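Local coordinates for sesquisabinene B synthase 2 (Santalum album, PDB 6A2A), which probably cyclises farnesyl diphosphate to the sesquiterpene sesquisabinene B in a magnesium- or manganese-dependent reaction, at the interface of chains A and B. Coordinates in Å, arbitrary orientation; residue numbers count along the deposited sequence, not the author numbering. Chains: chain A/B, Sesquisabinene B synthase 2.

The interface of chains A and B. Residues chain A 352, 355-356, 359; chain B 366, 369, 375, 377.
The patch is a helix-to-helix contact, one half of a symmetric pair that joins the two copies of the deposited dimer, whose biological standing the structure alone does not show: A:Met352, A:Leu355, A:Thr356 and A:Asn359, on one face of helix 348-372, receive B:Tyr366 from the same helix of the other copy. The tyrosine is the centre of the patch. Its CG lies anti to the backbone N (chi1 -179°), which sends the ring away from its own helix and across the face of the partner. The phenol OH ends 2.8 Å from A:Thr356 OG1, a hydrogen bond between two hydroxyls. A:Thr356 OG1 itself donates to the carbonyl O of A:Met352, one turn earlier, at 3.0 Å, approaching from above the carbonyl plane. With the threonine proton spent there, B:Tyr366 OH is likely to be the donor to OG1; its 3.4 Å approach to A:Met352 O is a weak alternative for the same proton. The methionine chain, bent at chi3 (61°), curls round so that CB and CE both pack against one side of the phenol oxygen. One ring edge meets A:Leu355, with CD2 3.6 Å from the leucine CB. Nearer the root of the tyrosine, ND2 of A:Asn359 comes over the ring face near CG and within 3.7 Å of B:Tyr366 CB, its amide turned 79° from the ring plane. Beside the ring, B:Leu369 CD2 bridges CG of A:Met352 (3.8 Å) and CD1 of A:Leu355 (3.9 Å), closing an apolar strip. At the margin, the side-chain OD1 of B:Asn375 accepts the backbone N of B:Ile377 at 3.0 Å, capping the start of helix 377-399 next to the A:Leu355 methyls. An alanine in place of B:Tyr366 would probably leave A:Thr356 OG1 without its partner across the interface and a gap over A:Leu355 and A:Met352. Repeated with the chains exchanged, the contact is likely to help hold the two copies together.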
ATOM      1  N   MET A 352      11.352   3.240 -14.347  1.00 17.94           N
ATOM      2  CA  MET A 352      10.388   3.319 -13.192  1.00 17.93           C
ATOM      3  C   MET A 352       9.002   2.820 -13.633  1.00 18.83           C
ATOM      4  O   MET A 352       8.426   1.902 -12.997  1.00 19.64           O
ATOM      5  CB  MET A 352      10.402   4.705 -12.565  1.00 18.45           C
ATOM      6  CG  MET A 352      11.660   4.899 -11.682  1.00 19.51           C
ATOM      7  SD  MET A 352      11.817   6.513 -10.973  1.00 22.26           S
ATOM      8  CE  MET A 352      10.314   6.564  -9.997  1.00 24.13           C
ATOM      9  N   LEU A 355       9.331  -1.094 -14.066  1.00 18.28           N
ATOM     10  CA  LEU A 355       9.411  -1.886 -12.862  1.00 18.34           C
ATOM     11  C   LEU A 355       8.116  -1.746 -12.053  1.00 17.01           C
ATOM     12  O   LEU A 355       7.736  -2.684 -11.308  1.00 19.30           O
ATOM     13  CB  LEU A 355      10.606  -1.435 -12.018  1.00 18.95           C
ATOM     14  CG  LEU A 355      11.973  -1.833 -12.583  1.00 19.25           C
ATOM     15  CD1 LEU A 355      13.105  -1.208 -11.771  1.00 19.96           C
ATOM     16  CD2 LEU A 355      12.114  -3.340 -12.662  1.00 20.77           C
ATOM     17  N   THR A 356       7.409  -0.630 -12.194  1.00 16.00           N
ATOM     18  CA  THR A 356       6.095  -0.532 -11.548  1.00 17.57           C
ATOM     19  C   THR A 356       5.086  -1.474 -12.210  1.00 17.47           C
ATOM     20  O   THR A 356       4.295  -2.116 -11.538  1.00 14.90           O
ATOM     21  CB  THR A 356       5.630   0.911 -11.476  1.00 17.49           C
ATOM     22  OG1 THR A 356       6.561   1.693 -10.711  1.00 19.76           O
ATOM     23  CG2 THR A 356       4.237   0.998 -10.885  1.00 17.21           C
ATOM     24  N   ASN A 359       6.037  -4.955 -10.815  1.00 17.50           N
ATOM     25  CA  ASN A 359       5.740  -5.099  -9.392  1.00 18.29           C
ATOM     26  C   ASN A 359       4.217  -5.162  -9.168  1.00 18.56           C
ATOM     27  O   ASN A 359       3.725  -6.011  -8.409  1.00 18.58           O
ATOM     28  CB  ASN A 359       6.360  -4.010  -8.518  1.00 18.07           C
ATOM     29  CG  ASN A 359       7.876  -4.090  -8.433  1.00 18.59           C
ATOM     30  OD1 ASN A 359       8.457  -5.061  -8.870  1.00 20.36           O
ATOM     31  ND2 ASN A 359       8.495  -3.033  -7.953  1.00 21.90           N
TER
ATOM     32  N   TYR B 366      12.972  -1.214  -5.488  1.00 21.89           N
ATOM     33  CA  TYR B 366      12.361  -0.165  -6.248  1.00 21.60           C
ATOM     34  C   TYR B 366      12.320   1.145  -5.472  1.00 20.77           C
ATOM     35  O   TYR B 366      12.588   2.227  -6.032  1.00 21.72           O
ATOM     36  CB  TYR B 366      10.961  -0.586  -6.726  1.00 21.21           C
ATOM     37  CG  TYR B 366      10.310   0.473  -7.549  1.00 18.23           C
ATOM     38  CD1 TYR B 366       9.646   1.530  -6.988  1.00 18.14           C
ATOM     39  CD2 TYR B 366      10.422   0.451  -8.924  1.00 20.41           C
ATOM     40  CE1 TYR B 366       9.096   2.543  -7.767  1.00 18.03           C
ATOM     41  CE2 TYR B 366       9.921   1.464  -9.701  1.00 18.22           C
ATOM     42  CZ  TYR B 366       9.192   2.472  -9.145  1.00 17.62           C
ATOM     43  OH  TYR B 366       8.690   3.429  -9.963  1.00 18.91           O
ATOM     44  N   LEU B 369      15.406   2.906  -5.953  1.00 24.39           N
ATOM     45  CA  LEU B 369      15.481   3.635  -7.231  1.00 25.96           C
ATOM     46  C   LEU B 369      14.736   4.961  -7.159  1.00 24.43           C
ATOM     47  O   LEU B 369      15.243   6.011  -7.523  1.00 27.59           O
ATOM     48  CB  LEU B 369      14.897   2.734  -8.323  1.00 27.10           C
ATOM     49  CG  LEU B 369      14.792   3.348  -9.712  1.00 25.55           C
ATOM     50  CD1 LEU B 369      16.173   3.811 -10.194  1.00 27.38           C
ATOM     51  CD2 LEU B 369      14.211   2.301 -10.634  1.00 23.62           C
ATOM     52  N   ASN B 375      18.705   1.460  -8.249  1.00 28.03           N
ATOM     53  CA  ASN B 375      17.939   0.211  -8.244  1.00 28.58           C
ATOM     54  C   ASN B 375      18.523  -0.812  -7.257  1.00 32.49           C
ATOM     55  O   ASN B 375      19.583  -1.390  -7.500  1.00 29.63           O
ATOM     56  CB  ASN B 375      17.890  -0.382  -9.654  1.00 29.37           C
ATOM     57  CG  ASN B 375      17.106  -1.670  -9.741  1.00 28.88           C
ATOM     58  OD1 ASN B 375      16.502  -2.075  -8.745  1.00 27.15           O
ATOM     59  ND2 ASN B 375      17.114  -2.308 -10.912  1.00 23.81           N
ATOM     60  N   ILE B 377      17.185  -3.800  -6.344  1.00 23.18           N
ATOM     61  CA  ILE B 377      16.694  -5.164  -6.462  1.00 23.98           C
ATOM     62  C   ILE B 377      17.849  -6.160  -6.560  1.00 27.11           C
ATOM     63  O   ILE B 377      17.765  -7.251  -5.984  1.00 25.79           O
ATOM     64  CB  ILE B 377      15.724  -5.301  -7.630  1.00 23.06           C
ATOM     65  CG1 ILE B 377      14.523  -4.365  -7.411  1.00 24.56           C
ATOM     66  CG2 ILE B 377      15.329  -6.734  -7.828  1.00 25.22           C
ATOM     67  CD1 ILE B 377      13.481  -4.396  -8.521  1.00 25.71           C
TER